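Local coordinates for ethanolamine utilization protein EutL (Clostridium perfringens E str. JGS1987, PDB 4TME), which forms trimeric tiles of the ethanolamine-utilization microcompartment shell, binds ethanolamine and probably controls transport through a pore that substrate binding regulates, at residues C[28-31]-C[32-35]; C[51-54]-C[55-58]; C[89-92]-C[93-96]. All coordinates share one frame; numbering follows the deposited sequence. Where two conformers were deposited one is given.

Three local contacts sit around the sheet of strands 10-16, 35-41, 83-89 and 61-67, on the same side of the chain's centre. Interaction 1 is the turn that leads into strand 35-41, and interaction 3 is the start of helix 92-106; their centres are 11 Å apart. They join through a classic beta bulge, K34 and S35 both facing G89, with probable hydrogen bonds K34 N to G89 O and S35 O to G89 N, each 3.0 Å. Interaction 2, the last turns of helix 44-57, has its centre 12 Å from that of interaction 3, which it meets where A58 CB packs on E94 OE2. Interactions 1 and 2 do not touch, with nearest atoms about 9 Å apart. The L51 side chain comes within about 11 Å of a bound ethanolamine.

Interaction 1. Residues C[28-31]-C[32-35]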
ATOM      1  N   GLU C  28      13.347   8.264 -16.344  1.00 32.73           N
ATOM      2  CA  GLU C  28      12.835   9.221 -17.322  1.00 35.41           C
ATOM      3  C   GLU C  28      13.466  10.610 -17.165  1.00 35.19           C
ATOM      4  O   GLU C  28      12.784  11.640 -17.237  1.00 35.05           O
ATOM      5  CB  GLU C  28      11.305   9.308 -17.216  1.00 39.82           C
ATOM      6  CG  GLU C  28      10.625   7.965 -17.430  1.00 47.22           C
ATOM      7  CD  GLU C  28       9.108   8.041 -17.448  1.00 55.39           C
ATOM      8  OE1 GLU C  28       8.523   8.850 -16.698  1.00 57.80           O
ATOM      9  OE2 GLU C  28       8.502   7.270 -18.211  1.00 59.34           O
ATOM     10  N   LEU C  29      14.776  10.621 -16.966  1.00 35.47           N
ATOM     11  CA  LEU C  29      15.525  11.859 -16.795  1.00 34.34           C
ATOM     12  C   LEU C  29      15.665  12.630 -18.097  1.00 36.12           C
ATOM     13  O   LEU C  29      15.646  12.044 -19.192  1.00 37.76           O
ATOM     14  CB  LEU C  29      16.914  11.566 -16.254  1.00 33.28           C
ATOM     15  CG  LEU C  29      16.998  10.820 -14.925  1.00 33.14           C
ATOM     16  CD1 LEU C  29      18.455  10.658 -14.565  1.00 32.80           C
ATOM     17  CD2 LEU C  29      16.250  11.575 -13.839  1.00 33.62           C
ATOM     18  N   GLU C  30      15.854  13.941 -17.967  1.00 35.39           N
ATOM     19  CA  GLU C  30      16.202  14.786 -19.108  1.00 36.59           C
ATOM     20  C   GLU C  30      17.678  14.643 -19.457  1.00 35.80           C
ATOM     21  O   GLU C  30      18.485  14.251 -18.615  1.00 34.54           O
ATOM     22  CB  GLU C  30      15.890  16.259 -18.815  1.00 40.71           C
ATOM     23  CG  GLU C  30      14.455  16.552 -18.428  1.00 48.33           C
ATOM     24  CD  GLU C  30      13.473  16.227 -19.528  1.00 61.28           C
ATOM     25  OE1 GLU C  30      13.907  15.978 -20.672  1.00 66.42           O
ATOM     26  OE2 GLU C  30      12.257  16.220 -19.248  1.00 67.41           O
ATOM     27  N   PRO C  31      18.050  14.982 -20.704  1.00 40.11           N
ATOM     28  CA  PRO C  31      19.440  14.844 -21.143  1.00 42.32           C
ATOM     29  C   PRO C  31      20.439  15.590 -20.266  1.00 41.87           C
ATOM     30  O   PRO C  31      21.568  15.128 -20.110  1.00 42.36           O
ATOM     31  CB  PRO C  31      19.419  15.436 -22.561  1.00 45.87           C
ATOM     32  CG  PRO C  31      18.038  15.242 -23.028  1.00 46.55           C
ATOM     33  CD  PRO C  31      17.171  15.419 -21.805  1.00 43.71           C
ATOM     34  N   HIS C  32      20.041  16.720 -19.689  1.00 42.02           N
ATOM     35  CA  HIS C  32      20.988  17.516 -18.909  1.00 43.49           C
ATOM     36  C   HIS C  32      21.102  17.037 -17.457  1.00 45.21           C
ATOM     37  O   HIS C  32      21.943  17.540 -16.711  1.00 50.16           O
ATOM     38  CB  HIS C  32      20.601  19.002 -18.941  1.00 43.65           C
ATOM     39  CG  HIS C  32      19.203  19.269 -18.502  1.00 45.34           C
ATOM     40  ND1 HIS C  32      18.120  19.096 -19.336  1.00 49.49           N
ATOM     41  CD2 HIS C  32      18.705  19.700 -17.320  1.00 43.95           C
ATOM     42  CE1 HIS C  32      17.013  19.396 -18.682  1.00 49.28           C
ATOM     43  NE2 HIS C  32      17.340  19.761 -17.457  1.00 46.02           N
ATOM     44  N   HIS C  33      20.278  16.062 -17.072  1.00 41.00           N
ATOM     45  CA  HIS C  33      20.354  15.448 -15.744  1.00 39.16           C
ATOM     46  C   HIS C  33      21.496  14.425 -15.669  1.00 41.86           C
ATOM     47  O   HIS C  33      21.324  13.261 -16.040  1.00 49.75           O
ATOM     48  CB  HIS C  33      19.042  14.760 -15.395  1.00 36.17           C
ATOM     49  CG  HIS C  33      17.899  15.703 -15.171  1.00 35.03           C
ATOM     50  ND1 HIS C  33      16.586  15.339 -15.360  1.00 33.65           N
ATOM     51  CD2 HIS C  33      17.875  16.991 -14.753  1.00 35.74           C
ATOM     52  CE1 HIS C  33      15.801  16.362 -15.078  1.00 33.94           C
ATOM     53  NE2 HIS C  33      16.560  17.375 -14.702  1.00 34.79           N
ATOM     54  N   LYS C  34      22.635  14.847 -15.149  1.00 35.12           N
ATOM     55  CA  LYS C  34      23.832  14.010 -15.134  1.00 33.98           C
ATOM     56  C   LYS C  34      24.140  13.422 -13.766  1.00 30.01           C
ATOM     57  O   LYS C  34      24.859  12.428 -13.664  1.00 31.75           O
ATOM     58  CB  LYS C  34      25.052  14.819 -15.596  1.00 40.12           C
ATOM     59  CG  LYS C  34      24.874  15.536 -16.915  1.00 47.33           C
ATOM     60  CD  LYS C  34      24.841  14.565 -18.073  1.00 52.98           C
ATOM     61  CE  LYS C  34      24.997  15.300 -19.398  1.00 58.41           C
ATOM     62  NZ  LYS C  34      24.749  14.403 -20.559  1.00 62.88           N
ATOM     63  N   SER C  35      23.589  14.036 -12.725  0.61 27.72           N
ATOM     64  CA  SER C  35      23.885  13.679 -11.347  0.61 26.49           C
ATOM     65  C   SER C  35      22.614  13.641 -10.535  0.61 25.04           C
ATOM     66  O   SER C  35      21.716  14.434 -10.789  0.61 24.73           O
ATOM     67  CB  SER C  35      24.847  14.684 -10.737  0.61 28.00           C
ATOM     68  OG  SER C  35      26.107  14.594 -11.370  0.61 30.47           O
TER
HETATM   69  O   HOH W   1      19.896  11.873 -18.080  1.00 44.71           O
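E30 CB is shared by two consecutive histidines, over a face of H33 and obliquely against H32. On the H33 imidazole the contact is a CH-pi interaction: E30 CB stands 4.0 Å from the ring centroid, displaced toward the rim, while L29 CB meets the same ring at its edge, 3.9 Å from ND1. H32 CE1 lies 3.3 Å from E30 CB; a chi1 of 55° swings the H32 imidazole back along the glutamate. The backbone makes a type I beta turn from E30 to H33, closed by H33 N donating to E30 O at 3.0 Å from above the carbonyl plane. A water also donates to E30 O, at 2.8 Å, and to H33 O, bridging the two ends of the turn. K34 folds back through a bend at chi2, and its NZ makes a weak bond to P31 O. The turn lies between helix 21-26 and strand 35-41, just before the classic beta bulge of K34 and S35 opposite G89. H33 NE2 bonds to D61 OD2 at the start of strand 61-67, where L29 and H33 pack on V63. With E30 CB over one face, L29 CB at the edge and NE2 bonded to D61, rotation of the H33 ring is probably restricted.

Interaction 2. Residues C[51-54]-C[55-58]; sequences LDEA and TKAA
A chi1 of 71° sets T55 OG1 between the backbone N and carbonyl carbon, turning the hydroxyl back along helix 44-57 to donate to D52 O at 2.7 Å. The donor lies in the carbonyl plane, on a lone pair, and the same oxygen takes a second, weak bond from T55 N. T55 CG2 is directed instead to L51 O, 3.5 Å away, which accepts the main bond of T55 N. One turn apart on the exposed side, E53 and K56 converge through bends in both chains: E53 at chi2 (69°) and K56 at chi3 (-81°). K56 NZ reaches E53 OE1 at 3.2 Å in a salt bridge whose hydrogen bond is weak, with CE drawn against the same carboxylate; the stronger hydrogen bond of the ammonium goes to R130 O. These residues form the C-terminal end of a helix within the BMC domain, where i+3 bonds come to predominate: K56 N donates to E53 O and A57 N to A54 O, each at 3.0 Å and from well above the carbonyl plane. The i+4 bonds of A57 N to E53 O and A58 N to A54 O are weak. The D52 carboxylate receives G132 N and L135 N, and T55 OG1 also bonds to S133 N, joining this helix end to the start of helix 133-139. On the buried side L51 and A54 pack against L87 of strand 83-89.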
ATOM      1  N   LEU C  51      12.264  19.518  -0.578  1.00 20.90           N
ATOM      2  CA  LEU C  51      12.736  19.317  -1.947  1.00 21.30           C
ATOM      3  C   LEU C  51      12.319  20.481  -2.842  1.00 22.90           C
ATOM      4  O   LEU C  51      13.074  20.922  -3.712  1.00 23.68           O
ATOM      5  CB  LEU C  51      12.184  17.998  -2.511  1.00 21.37           C
ATOM      6  CG  LEU C  51      12.786  16.739  -1.868  1.00 22.11           C
ATOM      7  CD1 LEU C  51      11.921  15.513  -2.187  1.00 23.25           C
ATOM      8  CD2 LEU C  51      14.227  16.548  -2.332  1.00 23.05           C
ATOM      9  N   ASP C  52      11.112  20.993  -2.638  1.00 22.27           N
ATOM     10  CA  ASP C  52      10.696  22.193  -3.350  1.00 23.15           C
ATOM     11  C   ASP C  52      11.595  23.381  -3.006  1.00 25.12           C
ATOM     12  O   ASP C  52      12.010  24.143  -3.883  1.00 25.17           O
ATOM     13  CB  ASP C  52       9.224  22.505  -3.040  1.00 24.10           C
ATOM     14  CG  ASP C  52       8.703  23.654  -3.871  1.00 25.21           C
ATOM     15  OD1 ASP C  52       8.680  23.497  -5.107  1.00 25.85           O
ATOM     16  OD2 ASP C  52       8.302  24.692  -3.306  1.00 26.03           O
ATOM     17  N   GLU C  53      11.937  23.517  -1.732  1.00 25.25           N
ATOM     18  CA  GLU C  53      12.850  24.566  -1.323  1.00 27.98           C
ATOM     19  C   GLU C  53      14.197  24.389  -2.033  1.00 25.92           C
ATOM     20  O   GLU C  53      14.804  25.388  -2.455  1.00 27.47           O
ATOM     21  CB  GLU C  53      12.999  24.554   0.199  1.00 33.52           C
ATOM     22  CG  GLU C  53      13.782  25.706   0.770  1.00 40.20           C
ATOM     23  CD  GLU C  53      13.061  27.052   0.659  1.00 42.50           C
ATOM     24  OE1 GLU C  53      11.810  27.169   0.790  1.00 42.55           O
ATOM     25  OE2 GLU C  53      13.782  28.015   0.435  1.00 44.04           O
ATOM     26  N   ALA C  54      14.662  23.145  -2.187  1.00 23.67           N
ATOM     27  CA  ALA C  54      15.933  22.881  -2.881  1.00 24.60           C
ATOM     28  C   ALA C  54      15.912  23.404  -4.326  1.00 25.20           C
ATOM     29  O   ALA C  54      16.923  23.901  -4.818  1.00 24.61           O
ATOM     30  CB  ALA C  54      16.260  21.401  -2.872  1.00 24.89           C
ATOM     31  N   THR C  55      14.760  23.324  -5.007  1.00 24.16           N
ATOM     32  CA  THR C  55      14.699  23.810  -6.393  1.00 24.24           C
ATOM     33  C   THR C  55      14.805  25.344  -6.483  1.00 26.84           C
ATOM     34  O   THR C  55      15.021  25.889  -7.575  1.00 28.19           O
ATOM     35  CB  THR C  55      13.397  23.348  -7.130  1.00 25.37           C
ATOM     36  OG1 THR C  55      12.251  24.041  -6.600  1.00 26.67           O
ATOM     37  CG2 THR C  55      13.207  21.826  -7.054  1.00 24.18           C
ATOM     38  N   LYS C  56      14.673  26.051  -5.353  1.00 25.56           N
ATOM     39  CA  LYS C  56      14.853  27.500  -5.327  1.00 26.19           C
ATOM     40  C   LYS C  56      16.328  27.865  -5.050  1.00 27.40           C
ATOM     41  O   LYS C  56      16.798  28.961  -5.365  1.00 29.51           O
ATOM     42  CB  LYS C  56      13.948  28.124  -4.266  1.00 27.70           C
ATOM     43  CG  LYS C  56      12.466  27.967  -4.558  1.00 30.42           C
ATOM     44  CD  LYS C  56      11.594  28.836  -3.659  1.00 34.09           C
ATOM     45  CE  LYS C  56      11.364  28.210  -2.300  1.00 35.06           C
ATOM     46  NZ  LYS C  56      10.645  29.161  -1.362  1.00 35.60           N
ATOM     47  N   ALA C  57      17.055  26.913  -4.477  1.00 28.77           N
ATOM     48  CA  ALA C  57      18.410  27.151  -3.950  1.00 28.85           C
ATOM     49  C   ALA C  57      19.532  26.751  -4.899  1.00 27.88           C
ATOM     50  O   ALA C  57      20.668  27.196  -4.752  1.00 29.71           O
ATOM     51  CB  ALA C  57      18.589  26.369  -2.635  1.00 29.57           C
ATOM     52  N   ALA C  58      19.239  25.865  -5.834  1.00 24.23           N
ATOM     53  CA  ALA C  58      20.264  25.282  -6.688  1.00 24.74           C
ATOM     54  C   ALA C  58      19.674  24.860  -8.025  1.00 24.76           C
ATOM     55  O   ALA C  58      18.434  24.832  -8.191  1.00 24.05           O
ATOM     56  CB  ALA C  58      20.894  24.064  -5.993  1.00 24.73           C
TER

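Interaction 3. Residues C[89-92]-C[93-96]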
ATOM      1  N   GLY C  89      20.471  17.159 -11.340  1.00 24.21           N
ATOM      2  CA  GLY C  89      21.087  18.388 -11.795  1.00 24.05           C
ATOM      3  C   GLY C  89      22.238  18.078 -12.726  1.00 25.30           C
ATOM      4  O   GLY C  89      22.567  16.919 -12.942  1.00 26.25           O
ATOM      5  N   PRO C  90      22.857  19.121 -13.279  1.00 27.70           N
ATOM      6  CA  PRO C  90      23.904  18.993 -14.299  1.00 29.68           C
ATOM      7  C   PRO C  90      25.251  18.565 -13.755  1.00 31.77           C
ATOM      8  O   PRO C  90      26.110  18.172 -14.539  1.00 34.04           O
ATOM      9  CB  PRO C  90      24.003  20.411 -14.873  1.00 30.90           C
ATOM     10  CG  PRO C  90      23.554  21.290 -13.770  1.00 30.61           C
ATOM     11  CD  PRO C  90      22.443  20.523 -13.105  1.00 27.74           C
ATOM     12  N   SER C  91      25.449  18.672 -12.449  1.00 29.89           N
ATOM     13  CA  SER C  91      26.744  18.345 -11.859  1.00 30.34           C
ATOM     14  C   SER C  91      26.568  17.889 -10.435  1.00 29.02           C
ATOM     15  O   SER C  91      25.559  18.184  -9.800  1.00 27.13           O
ATOM     16  CB  SER C  91      27.662  19.569 -11.884  1.00 31.93           C
ATOM     17  OG  SER C  91      27.155  20.551 -10.988  1.00 31.75           O
ATOM     18  N   PRO C  92      27.548  17.152  -9.910  1.00 30.87           N
ATOM     19  CA  PRO C  92      27.505  16.834  -8.490  1.00 31.05           C
ATOM     20  C   PRO C  92      27.461  18.079  -7.611  1.00 29.14           C
ATOM     21  O   PRO C  92      26.810  18.037  -6.577  1.00 29.45           O
ATOM     22  CB  PRO C  92      28.810  16.042  -8.272  1.00 34.85           C
ATOM     23  CG  PRO C  92      29.140  15.494  -9.587  1.00 35.53           C
ATOM     24  CD  PRO C  92      28.690  16.505 -10.584  1.00 33.80           C
ATOM     25  N   ALA C  93      28.148  19.162  -7.988  1.00 29.19           N
ATOM     26  CA  ALA C  93      28.138  20.371  -7.171  1.00 29.15           C
ATOM     27  C   ALA C  93      26.720  20.938  -7.014  1.00 27.94           C
ATOM     28  O   ALA C  93      26.331  21.352  -5.930  1.00 28.53           O
ATOM     29  CB  ALA C  93      29.055  21.432  -7.762  1.00 31.67           C
ATOM     30  N   GLU C  94      25.938  20.941  -8.083  1.00 27.91           N
ATOM     31  CA  GLU C  94      24.583  21.474  -7.977  1.00 28.26           C
ATOM     32  C   GLU C  94      23.690  20.562  -7.126  1.00 26.49           C
ATOM     33  O   GLU C  94      22.916  21.056  -6.302  1.00 26.43           O
ATOM     34  CB  GLU C  94      23.964  21.691  -9.361  1.00 28.71           C
ATOM     35  CG  GLU C  94      24.531  22.921 -10.114  1.00 29.61           C
ATOM     36  CD  GLU C  94      24.335  24.262  -9.390  1.00 31.51           C
ATOM     37  OE1 GLU C  94      25.098  25.223  -9.686  1.00 33.47           O
ATOM     38  OE2 GLU C  94      23.416  24.381  -8.551  1.00 29.60           O
ATOM     39  N   VAL C  95      23.796  19.255  -7.344  0.58 26.43           N
ATOM     40  CA  VAL C  95      23.086  18.294  -6.516  0.58 26.35           C
ATOM     41  C   VAL C  95      23.431  18.496  -5.046  0.58 25.39           C
ATOM     42  O   VAL C  95      22.553  18.593  -4.201  0.58 24.90           O
ATOM     43  CB  VAL C  95      23.404  16.869  -6.940  0.58 28.19           C
ATOM     44  CG1 VAL C  95      22.891  15.871  -5.914  0.58 28.31           C
ATOM     45  CG2 VAL C  95      22.801  16.614  -8.314  0.58 28.22           C
ATOM     46  N   ARG C  96      24.722  18.604  -4.757  1.00 26.04           N
ATOM     47  CA  ARG C  96      25.200  18.800  -3.396  1.00 25.35           C
ATOM     48  C   ARG C  96      24.586  20.071  -2.783  1.00 24.58           C
ATOM     49  O   ARG C  96      24.138  20.073  -1.637  1.00 26.36           O
ATOM     50  CB  ARG C  96      26.728  18.850  -3.441  1.00 29.25           C
ATOM     51  CG  ARG C  96      27.504  18.851  -2.173  1.00 33.40           C
ATOM     52  CD  ARG C  96      28.943  19.066  -2.680  1.00 37.46           C
ATOM     53  NE  ARG C  96      30.042  18.913  -1.746  1.00 40.06           N
ATOM     54  CZ  ARG C  96      30.361  19.798  -0.819  1.00 42.01           C
ATOM     55  NH1 ARG C  96      29.602  20.875  -0.653  1.00 42.05           N
ATOM     56  NH2 ARG C  96      31.424  19.588  -0.036  1.00 43.64           N
TER
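From the end of strand 83-89 the backbone passes through an extended G89, bends at P90 and extends again at S91 before adopting helical angles from P92 onward. The first full helical bonds are nearly straight: V95 N donates to S91 O at 3.2 Å with an angle of 177° at the hydrogen, and R96 N to P92 O at 2.8 Å. S91 is the N-cap. A chi1 of 68° tucks its OG back over the helix start, where it accepts from E94 N at 3.2 Å; E94 N also makes a weak bond to S91 O. The serine oxygen rests against E94 CG, 3.6 Å away, while P90 CG touches that methylene from across at 4.1 Å. Bent at chi2, the E94 chain then carries its carboxylate off toward E59, whose backbone N bonds to OE2. On the inner side of the turn V95 CG2 lies 3.5 Å from S91 O and near G89 N, and the valine also packs on S35 and I15 of the neighbouring strands. R96, extended from CG to NE, leads away to a second subunit, where its NH2 bonds to L218 O of that subunit. Serine at the N-cap followed by proline in the first turn is a classic helix start, here marking the passage from strand 83-89 to helix 92-106 in the BMC domain.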